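Local coordinates for protein farnesyl diphosphate synthase (Rhodobacter capsulatus, PDB 3M0G) that probably condenses isopentenyl diphosphate with an allylic diphosphate, in a magnesium-dependent reaction, to make longer isoprenoid diphosphates for carotenoid and chlorophyll synthesis, at residues K8-Q11 with D12-T16; A20-G23 with R24-A27; V164-L168 with D169-R173. One frame throughout, in Å; residues are numbered along the deposited sequence.

Contact 1: residues K8-Q11 with D12-T16. Unlike the reference sequence in segment 12-16: Ala-13 (reference Gly), Thr-16 (reference Ala).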
ATOM      1  N   LYS B   8     -18.896 -16.534 -13.429  1.00 19.42           N
ATOM      2  CA  LYS B   8     -19.738 -16.766 -12.259  1.00 19.67           C
ATOM      3  C   LYS B   8     -19.026 -17.624 -11.208  1.00 19.27           C
ATOM      4  O   LYS B   8     -19.138 -17.350 -10.009  1.00 19.38           O
ATOM      5  CB  LYS B   8     -21.052 -17.432 -12.680  1.00 20.51           C
ATOM      6  CG  LYS B   8     -22.312 -16.797 -12.102  1.00 36.93           C
ATOM      7  CD  LYS B   8     -22.503 -17.091 -10.616  1.00 22.38           C
ATOM      8  CE  LYS B   8     -23.713 -16.342 -10.065  1.00 37.03           C
ATOM      9  NZ  LYS B   8     -23.712 -16.310  -8.577  1.00 23.26           N
ATOM     10  N   GLU B   9     -18.300 -18.651 -11.665  1.00 18.29           N
ATOM     11  CA  GLU B   9     -17.501 -19.512 -10.781  1.00 17.59           C
ATOM     12  C   GLU B   9     -16.419 -18.721 -10.040  1.00 16.10           C
ATOM     13  O   GLU B   9     -16.217 -18.917  -8.836  1.00 15.10           O
ATOM     14  CB  GLU B   9     -16.870 -20.678 -11.559  1.00 18.90           C
ATOM     15  CG  GLU B   9     -17.851 -21.775 -11.959  1.00 25.50           C
ATOM     16  CD  GLU B   9     -17.256 -22.817 -12.913  1.00 20.36           C
ATOM     17  OE1 GLU B   9     -17.881 -23.071 -13.975  1.00 25.55           O
ATOM     18  OE2 GLU B   9     -16.176 -23.382 -12.608  1.00 25.51           O
ATOM     19  N   VAL B  10     -15.743 -17.822 -10.764  1.00 15.09           N
ATOM     20  CA  VAL B  10     -14.714 -16.952 -10.189  1.00 14.32           C
ATOM     21  C   VAL B  10     -15.312 -15.961  -9.183  1.00 13.12           C
ATOM     22  O   VAL B  10     -14.778 -15.816  -8.090  1.00 12.05           O
ATOM     23  CB  VAL B  10     -13.873 -16.216 -11.283  1.00 14.01           C
ATOM     24  CG1 VAL B  10     -13.153 -14.996 -10.718  1.00 15.80           C
ATOM     25  CG2 VAL B  10     -12.859 -17.171 -11.921  1.00 15.50           C
ATOM     26  N   GLN B  11     -16.415 -15.304  -9.543  1.00 12.63           N
ATOM     27  CA  GLN B  11     -17.102 -14.394  -8.606  1.00 12.52           C
ATOM     28  C   GLN B  11     -17.430 -15.058  -7.253  1.00 12.88           C
ATOM     29  O   GLN B  11     -17.095 -14.519  -6.188  1.00 12.85           O
ATOM     30  CB  GLN B  11     -18.374 -13.814  -9.232  1.00 12.18           C
ATOM     31  CG  GLN B  11     -18.119 -12.768 -10.293  1.00 13.61           C
ATOM     32  CD  GLN B  11     -19.255 -12.620 -11.296  1.00 11.46           C
ATOM     33  OE1 GLN B  11     -20.214 -13.397 -11.309  1.00 13.56           O
ATOM     34  NE2 GLN B  11     -19.143 -11.625 -12.146  1.00 13.05           N
ATOM     35  N   ASP B  12     -18.049 -16.236  -7.313  1.00 12.62           N
ATOM     36  CA  ASP B  12     -18.477 -16.987  -6.127  1.00 12.43           C
ATOM     37  C   ASP B  12     -17.299 -17.435  -5.269  1.00 10.83           C
ATOM     38  O   ASP B  12     -17.380 -17.433  -4.043  1.00 10.18           O
ATOM     39  CB  ASP B  12     -19.246 -18.249  -6.533  1.00 13.51           C
ATOM     40  CG  ASP B  12     -20.618 -17.963  -7.118  1.00 23.52           C
ATOM     41  OD1 ASP B  12     -21.190 -16.875  -6.914  1.00 14.16           O
ATOM     42  OD2 ASP B  12     -21.144 -18.873  -7.783  1.00 14.44           O
ATOM     43  N   ALA B  13     -16.223 -17.857  -5.928  1.00 10.05           N
ATOM     44  CA  ALA B  13     -15.046 -18.341  -5.236  1.00  9.61           C
ATOM     45  C   ALA B  13     -14.350 -17.166  -4.569  1.00  9.70           C
ATOM     46  O   ALA B  13     -13.951 -17.263  -3.410  1.00  9.89           O
ATOM     47  CB  ALA B  13     -14.118 -19.049  -6.200  1.00  9.61           C
ATOM     48  N   VAL B  14     -14.243 -16.050  -5.294  1.00  9.21           N
ATOM     49  CA  VAL B  14     -13.594 -14.850  -4.757  1.00  9.20           C
ATOM     50  C   VAL B  14     -14.364 -14.236  -3.601  1.00  9.04           C
ATOM     51  O   VAL B  14     -13.757 -13.861  -2.601  1.00  9.82           O
ATOM     52  CB  VAL B  14     -13.305 -13.792  -5.834  1.00  9.56           C
ATOM     53  CG1 VAL B  14     -12.729 -12.511  -5.201  1.00 12.03           C
ATOM     54  CG2 VAL B  14     -12.326 -14.339  -6.848  1.00 11.98           C
ATOM     55  N   GLU B  15     -15.688 -14.137  -3.729  1.00  8.14           N
ATOM     56  CA  GLU B  15     -16.522 -13.602  -2.651  1.00  8.42           C
ATOM     57  C   GLU B  15     -16.337 -14.339  -1.326  1.00  7.92           C
ATOM     58  O   GLU B  15     -16.241 -13.709  -0.275  1.00  7.44           O
ATOM     59  CB  GLU B  15     -18.004 -13.569  -3.056  1.00  9.72           C
ATOM     60  CG  GLU B  15     -18.923 -12.874  -2.054  1.00 22.00           C
ATOM     61  CD  GLU B  15     -18.925 -11.351  -2.172  1.00 11.13           C
ATOM     62  OE1 GLU B  15     -17.958 -10.770  -2.710  1.00 22.24           O
ATOM     63  OE2 GLU B  15     -19.917 -10.735  -1.723  1.00 22.44           O
ATOM     64  N   THR B  16     -16.268 -15.674  -1.386  1.00  8.32           N
ATOM     65  CA  THR B  16     -16.115 -16.509  -0.210  1.00  8.58           C
ATOM     66  C   THR B  16     -14.726 -16.340   0.384  1.00  8.40           C
ATOM     67  O   THR B  16     -14.579 -16.135   1.590  1.00  7.99           O
ATOM     68  CB  THR B  16     -16.344 -18.021  -0.555  1.00  8.48           C
ATOM     69  OG1 THR B  16     -17.565 -18.169  -1.279  1.00 23.04           O
ATOM     70  CG2 THR B  16     -16.402 -18.875   0.707  1.00 22.98           C
TER
HETATM   71  O   HOH W   1     -17.727 -11.837  -5.749  1.00 10.37           O

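Contact 2: residues A20-G23 with R24-A27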
ATOM      1  N   ALA B  20     -13.481 -14.506   4.075  1.00 12.49           N
ATOM      2  CA  ALA B  20     -12.594 -15.207   5.005  1.00 12.51           C
ATOM      3  C   ALA B  20     -11.296 -14.443   5.306  1.00 12.31           C
ATOM      4  O   ALA B  20     -10.905 -14.317   6.471  1.00 12.25           O
ATOM      5  CB  ALA B  20     -12.295 -16.641   4.491  1.00 12.71           C
ATOM      6  N   ALA B  21     -10.644 -13.930   4.260  1.00 12.33           N
ATOM      7  CA  ALA B  21      -9.359 -13.230   4.385  1.00 11.71           C
ATOM      8  C   ALA B  21      -9.468 -12.035   5.325  1.00 11.69           C
ATOM      9  O   ALA B  21      -8.622 -11.844   6.202  1.00 11.42           O
ATOM     10  CB  ALA B  21      -8.854 -12.781   3.018  1.00 11.39           C
ATOM     11  N   ILE B  22     -10.526 -11.253   5.137  1.00 11.90           N
ATOM     12  CA  ILE B  22     -10.787 -10.057   5.939  1.00 12.15           C
ATOM     13  C   ILE B  22     -11.292 -10.440   7.337  1.00 12.45           C
ATOM     14  O   ILE B  22     -11.074  -9.711   8.312  1.00 10.96           O
ATOM     15  CB  ILE B  22     -11.813  -9.131   5.207  1.00 11.90           C
ATOM     16  CG1 ILE B  22     -11.140  -8.477   3.986  1.00  7.79           C
ATOM     17  CG2 ILE B  22     -12.403  -8.113   6.144  1.00  8.01           C
ATOM     18  CD1 ILE B  22     -12.085  -7.772   3.023  1.00 11.65           C
ATOM     19  N   GLY B  23     -11.964 -11.585   7.412  1.00 13.60           N
ATOM     20  CA  GLY B  23     -12.555 -12.090   8.652  1.00 15.52           C
ATOM     21  C   GLY B  23     -11.572 -12.308   9.789  1.00 17.13           C
ATOM     22  O   GLY B  23     -11.932 -12.151  10.956  1.00 17.89           O
ATOM     23  N   ARG B  24     -10.329 -12.659   9.462  1.00 17.99           N
ATOM     24  CA  ARG B  24      -9.339 -12.938  10.504  1.00 19.08           C
ATOM     25  C   ARG B  24      -8.689 -11.679  11.089  1.00 18.14           C
ATOM     26  O   ARG B  24      -8.009 -11.746  12.104  1.00 18.05           O
ATOM     27  CB  ARG B  24      -8.309 -13.983  10.047  1.00 21.06           C
ATOM     28  CG  ARG B  24      -7.522 -13.646   8.802  1.00 34.34           C
ATOM     29  CD  ARG B  24      -7.036 -14.922   8.126  1.00 23.51           C
ATOM     30  NE  ARG B  24      -7.995 -15.391   7.129  1.00 34.66           N
ATOM     31  CZ  ARG B  24      -7.701 -16.211   6.121  1.00 25.00           C
ATOM     32  NH1 ARG B  24      -6.468 -16.684   5.971  1.00 34.62           N
ATOM     33  NH2 ARG B  24      -8.655 -16.571   5.264  1.00 34.63           N
ATOM     34  N   LEU B  25      -8.926 -10.530  10.455  1.00 17.42           N
ATOM     35  CA  LEU B  25      -8.512  -9.235  11.003  1.00 17.00           C
ATOM     36  C   LEU B  25      -9.309  -8.913  12.281  1.00 17.18           C
ATOM     37  O   LEU B  25     -10.402  -9.443  12.465  1.00 16.76           O
ATOM     38  CB  LEU B  25      -8.696  -8.145   9.942  1.00 16.49           C
ATOM     39  CG  LEU B  25      -8.014  -8.372   8.570  1.00  9.66           C
ATOM     40  CD1 LEU B  25      -8.374  -7.256   7.589  1.00 15.88           C
ATOM     41  CD2 LEU B  25      -6.494  -8.523   8.675  1.00 15.98           C
ATOM     42  N   PRO B  26      -8.750  -8.080  13.187  1.00 17.81           N
ATOM     43  CA  PRO B  26      -9.533  -7.787  14.397  1.00 18.31           C
ATOM     44  C   PRO B  26     -10.869  -7.089  14.097  1.00 17.94           C
ATOM     45  O   PRO B  26     -10.979  -6.347  13.117  1.00 17.73           O
ATOM     46  CB  PRO B  26      -8.607  -6.887  15.233  1.00 18.44           C
ATOM     47  CG  PRO B  26      -7.437  -6.563  14.376  1.00  6.24           C
ATOM     48  CD  PRO B  26      -7.363  -7.598  13.294  1.00 18.03           C
ATOM     49  N   ALA B  27     -11.865  -7.340  14.946  1.00 17.40           N
ATOM     50  CA  ALA B  27     -13.210  -6.772  14.804  1.00 16.49           C
ATOM     51  C   ALA B  27     -13.200  -5.248  14.886  1.00 15.70           C
ATOM     52  O   ALA B  27     -12.283  -4.662  15.461  1.00 15.75           O
ATOM     53  CB  ALA B  27     -14.143  -7.353  15.877  1.00 16.29           C
TER

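Contact 3: residues V164-L168 with D169-R173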
ATOM      1  N   VAL B 164      -9.082  23.427 -20.658  1.00 15.49           N
ATOM      2  CA  VAL B 164      -8.555  23.091 -21.969  1.00 13.81           C
ATOM      3  C   VAL B 164      -8.675  21.559 -22.009  1.00 13.32           C
ATOM      4  O   VAL B 164      -7.991  20.878 -21.240  1.00 13.83           O
ATOM      5  CB  VAL B 164      -7.075  23.528 -22.112  1.00 13.25           C
ATOM      6  CG1 VAL B 164      -6.486  23.043 -23.410  1.00  6.01           C
ATOM      7  CG2 VAL B 164      -6.925  25.066 -22.017  1.00  6.50           C
ATOM      8  N   PRO B 165      -9.563  21.009 -22.863  1.00 12.34           N
ATOM      9  CA  PRO B 165      -9.765  19.542 -22.819  1.00 11.39           C
ATOM     10  C   PRO B 165      -8.474  18.770 -23.124  1.00 10.23           C
ATOM     11  O   PRO B 165      -7.593  19.311 -23.798  1.00  8.28           O
ATOM     12  CB  PRO B 165     -10.806  19.290 -23.913  1.00 11.88           C
ATOM     13  CG  PRO B 165     -11.445  20.625 -24.173  1.00  9.30           C
ATOM     14  CD  PRO B 165     -10.405  21.658 -23.885  1.00 12.42           C
ATOM     15  N   LEU B 166      -8.370  17.518 -22.648  1.00 10.34           N
ATOM     16  CA  LEU B 166      -7.167  16.719 -22.892  1.00 10.26           C
ATOM     17  C   LEU B 166      -7.094  16.238 -24.338  1.00  9.84           C
ATOM     18  O   LEU B 166      -8.118  16.003 -24.982  1.00  9.61           O
ATOM     19  CB  LEU B 166      -7.046  15.509 -21.940  1.00 10.41           C
ATOM     20  CG  LEU B 166      -6.984  15.678 -20.419  1.00  7.22           C
ATOM     21  CD1 LEU B 166      -6.537  14.371 -19.768  1.00 10.76           C
ATOM     22  CD2 LEU B 166      -6.106  16.854 -19.942  1.00 10.87           C
ATOM     23  N   THR B 167      -5.865  16.086 -24.824  1.00  9.26           N
ATOM     24  CA  THR B 167      -5.620  15.531 -26.139  1.00  8.86           C
ATOM     25  C   THR B 167      -5.683  14.016 -26.075  1.00  8.08           C
ATOM     26  O   THR B 167      -5.649  13.400 -24.977  1.00  7.93           O
ATOM     27  CB  THR B 167      -4.236  15.903 -26.687  1.00  9.28           C
ATOM     28  OG1 THR B 167      -3.214  15.299 -25.874  1.00 10.83           O
ATOM     29  CG2 THR B 167      -4.054  17.419 -26.716  1.00 10.00           C
ATOM     30  N   LEU B 168      -5.726  13.413 -27.255  1.00  6.98           N
ATOM     31  CA  LEU B 168      -5.766  11.964 -27.334  1.00  7.46           C
ATOM     32  C   LEU B 168      -4.577  11.370 -26.582  1.00  8.85           C
ATOM     33  O   LEU B 168      -4.742  10.462 -25.769  1.00  9.07           O
ATOM     34  CB  LEU B 168      -5.787  11.488 -28.790  1.00  7.27           C
ATOM     35  CG  LEU B 168      -5.809   9.967 -28.969  1.00  6.66           C
ATOM     36  CD1 LEU B 168      -7.024   9.339 -28.326  1.00  7.29           C
ATOM     37  CD2 LEU B 168      -5.719   9.592 -30.455  1.00  7.25           C
ATOM     38  N   ASP B 169      -3.390  11.909 -26.849  1.00 10.45           N
ATOM     39  CA  ASP B 169      -2.170  11.430 -26.225  1.00 11.15           C
ATOM     40  C   ASP B 169      -2.235  11.522 -24.694  1.00  9.99           C
ATOM     41  O   ASP B 169      -1.827  10.588 -23.999  1.00  7.83           O
ATOM     42  CB  ASP B 169      -0.952  12.142 -26.812  1.00 12.92           C
ATOM     43  CG  ASP B 169      -0.665  11.721 -28.247  1.00 20.73           C
ATOM     44  OD1 ASP B 169      -1.213  10.687 -28.690  1.00 14.58           O
ATOM     45  OD2 ASP B 169       0.102  12.427 -28.941  1.00 14.47           O
ATOM     46  N   GLU B 170      -2.776  12.633 -24.185  1.00 10.25           N
ATOM     47  CA  GLU B 170      -3.024  12.784 -22.747  1.00 10.57           C
ATOM     48  C   GLU B 170      -4.022  11.789 -22.141  1.00 10.85           C
ATOM     49  O   GLU B 170      -3.714  11.163 -21.112  1.00 10.60           O
ATOM     50  CB  GLU B 170      -3.349  14.247 -22.381  1.00 10.27           C
ATOM     51  CG  GLU B 170      -2.131  15.156 -22.578  1.00 16.96           C
ATOM     52  CD  GLU B 170      -2.462  16.633 -22.767  1.00 10.30           C
ATOM     53  OE1 GLU B 170      -1.539  17.448 -22.586  1.00 17.27           O
ATOM     54  OE2 GLU B 170      -3.614  16.988 -23.111  1.00 16.67           O
ATOM     55  N   ILE B 171      -5.199  11.620 -22.749  1.00 11.38           N
ATOM     56  CA  ILE B 171      -6.171  10.659 -22.205  1.00 11.39           C
ATOM     57  C   ILE B 171      -5.716   9.196 -22.301  1.00 11.21           C
ATOM     58  O   ILE B 171      -6.146   8.367 -21.489  1.00 10.90           O
ATOM     59  CB  ILE B 171      -7.672  10.845 -22.678  1.00 11.78           C
ATOM     60  CG1 ILE B 171      -7.892  10.393 -24.123  1.00 19.64           C
ATOM     61  CG2 ILE B 171      -8.174  12.263 -22.424  1.00 20.36           C
ATOM     62  CD1 ILE B 171      -9.386  10.126 -24.449  1.00 13.26           C
ATOM     63  N   ILE B 172      -4.842   8.887 -23.269  1.00 10.97           N
ATOM     64  CA  ILE B 172      -4.207   7.558 -23.390  1.00 10.56           C
ATOM     65  C   ILE B 172      -3.236   7.319 -22.214  1.00 10.16           C
ATOM     66  O   ILE B 172      -3.246   6.264 -21.590  1.00  9.65           O
ATOM     67  CB  ILE B 172      -3.446   7.376 -24.769  1.00 11.08           C
ATOM     68  CG1 ILE B 172      -4.419   7.158 -25.927  1.00 11.73           C
ATOM     69  CG2 ILE B 172      -2.497   6.192 -24.734  1.00  9.74           C
ATOM     70  CD1 ILE B 172      -3.799   7.415 -27.304  1.00 10.85           C
ATOM     71  N   ARG B 173      -2.415   8.317 -21.913  1.00  9.69           N
ATOM     72  CA  ARG B 173      -1.501   8.261 -20.763  1.00  9.89           C
ATOM     73  C   ARG B 173      -2.264   8.125 -19.436  1.00  8.29           C
ATOM     74  O   ARG B 173      -1.857   7.384 -18.547  1.00  8.18           O
ATOM     75  CB  ARG B 173      -0.627   9.524 -20.733  1.00 10.93           C
ATOM     76  CG  ARG B 173       0.460   9.525 -19.648  1.00 21.66           C
ATOM     77  CD  ARG B 173       1.305  10.792 -19.678  1.00 12.72           C
ATOM     78  NE  ARG B 173       0.561  11.998 -19.287  1.00 22.03           N
ATOM     79  CZ  ARG B 173       1.083  13.222 -19.191  1.00 14.39           C
ATOM     80  NH1 ARG B 173       0.316  14.248 -18.835  1.00 22.80           N
ATOM     81  NH2 ARG B 173       2.369  13.448 -19.457  1.00 22.65           N
TER
HETATM   82  O   HOH W   2      -4.983  19.509 -23.617  1.00 12.16           O

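Contact 1: residues K8-Q11 with D12-T16
Lys-8 reaches one turn forward along helix 3-23 to Asp-12, and the two side chains form an i to i+4 salt bridge, with NZ of Lys-8 lying 3.1 Å from OD1 of Asp-12. The lysine chain turns at CG (chi2 -73°) and then runs out nearly straight, which carries CD past the carboxylate and sets the ammonium on the syn lone pair of OD1. The same two residues are also joined through the backbone, Asp-12 N donating to Lys-8 O at 3.1 Å. Glu-9 contributes its carbonyl, which takes the amide of Ala-13, a residue that differs from the reference sequence, as does Thr-16. Val-10 lies on the buried side. Its CG1 stands 4.0 Å from CG2 of Val-14, the two branched side chains lying side by side and pointing the same way, while Val-14 N gives a 2.9 Å bond to Val-10 O. This valine pair packs on helix 44-55, and Val-14 also reaches Met-64 and Leu-68 of helix 60-81. Gln-11 O is gripped twice: the amide of Glu-15 donates to it at 2.9 Å, and water 1 donates to it at 2.8 Å and also to OE1 of Glu-15. The polar ends of both side chains turn to the segment before helix 44-55, Gln-11 NE2 bonding to Lys-42 O and Glu-15 OE1 meeting Gly-40 N and Arg-43. This stretch of an amphipathic helix, a little over two turns, thus divides its work: valines face the helical core, and Gln-11 and Glu-15 hold the neighbouring loop. The Lys-8 to Asp-12 ion pair, whose residues are both exposed, is likely to be weakened by solvent screening and to add only modestly to the helix.

Contact 2: residues A20-G23 with R24-A27
The carbonyl of Ala-20 receives a weak, bent bond from Arg-24 N at 3.5 Å, and that of Ile-22 accepts from Leu-25 N at 3.1 Å, an i to i+3 link, as helix 3-23 gives way to an extended chain. The Arg-24 side chain turns back over this last turn. Its CG sits between the backbone N and the carbonyl carbon (chi1 58°), and a further bend at chi3 (92°) lays the guanidinium beside Ala-20. There NE donates to Ala-20 O at 3.2 Å with an N-H...O angle of 156°; the oxygen lies at the guanidinium edge, close to its plane, although NE itself stands above the plane of the carbonyl. On the way CG of Arg-24 passes 3.3 Å from Ala-21 O, and NH2 ends 3.7 Å from the methyl CB of Ala-20. Leu-25 leaves on another side: its CB lies 3.3 Å from Ile-22 O, and its CD1 makes a loose apolar contact of 4.4 Å with CG2 of Ile-22. Ile-22 packs on Arg-31 and Ala-35 of helix 29-37, whereas Leu-25 meets Met-34 of that helix. The contact is therefore the C-terminal end of the first helix, with Leu-25 and Pro-26 reaching Ala-146 of the second subunit, Ile-22 turned to helix 29-37, and an exposed arginine folded along the backbone. Carbonyls at a helix C terminus carry the negative end of the helix dipole, and the guanidinium, placed on one of them, would probably offset part of that charge while supplementing the weak main-chain bond to Ala-20 O.

Contact 3: residues V164-L168 with D169-R173
With chi1 at 65°, Thr-167 holds OG1 between its backbone N and carbonyl carbon, facing the new helix, while Glu-170, CG beside its own N (chi1 -67°) and extended beyond, returns its carboxylate to Thr-167. The result is a capping box with Thr-167 as N-cap of helix 168-194. Glu-170 N donates to Thr-167 OG1 at 3.2 Å, and Thr-167 N donates to Glu-170 OE2 at 3.0 Å, almost straight at 177° and on the anti side of the carboxylate, somewhat out of its plane. Water 2 bridges OE2 to Pro-165 O. Leu-166 crosses Ile-171 obliquely, its CB pressed to 3.5 Å against CG2, tighter than usual carbon packing; Ile-171 also lies on Phe-243 and Leu-246 of helix 243-247. Farther round, CG of Leu-168 touches CD1 of Ile-172 at 3.7 Å. If Glu-170 were replaced by alanine, Thr-167 N and water 2 would lose their shared acceptor, and the incoming chain is likely to drift from the helix start. Capping box and hydrophobic staple together fix how the loop enters helix 168-194, and the carboxylate near the helix's N terminus is probably stabilised in its charged form by the dipole.

How the contacts relate
From the N terminus the chain meets contact 1 first, midway along helix 3-23, and then contact 2, where that helix ends and leads toward helix 29-37. The two adjoin in sequence, with centres about 18 Å apart. Contact 3 comes much later, at the start of helix 168-194. Its centre lies about 36 Å and 42 Å from theirs, across the chain's centre. Each is local, along helix turns or at a helix end, and closes no long loop; in series, none nests or crosses. Contact 1 lies within one helix that packs on helices 44-55 and 60-81, contact 2 borders the second subunit, and contact 3 starts another helix of the mostly helical prenyl synthase fold.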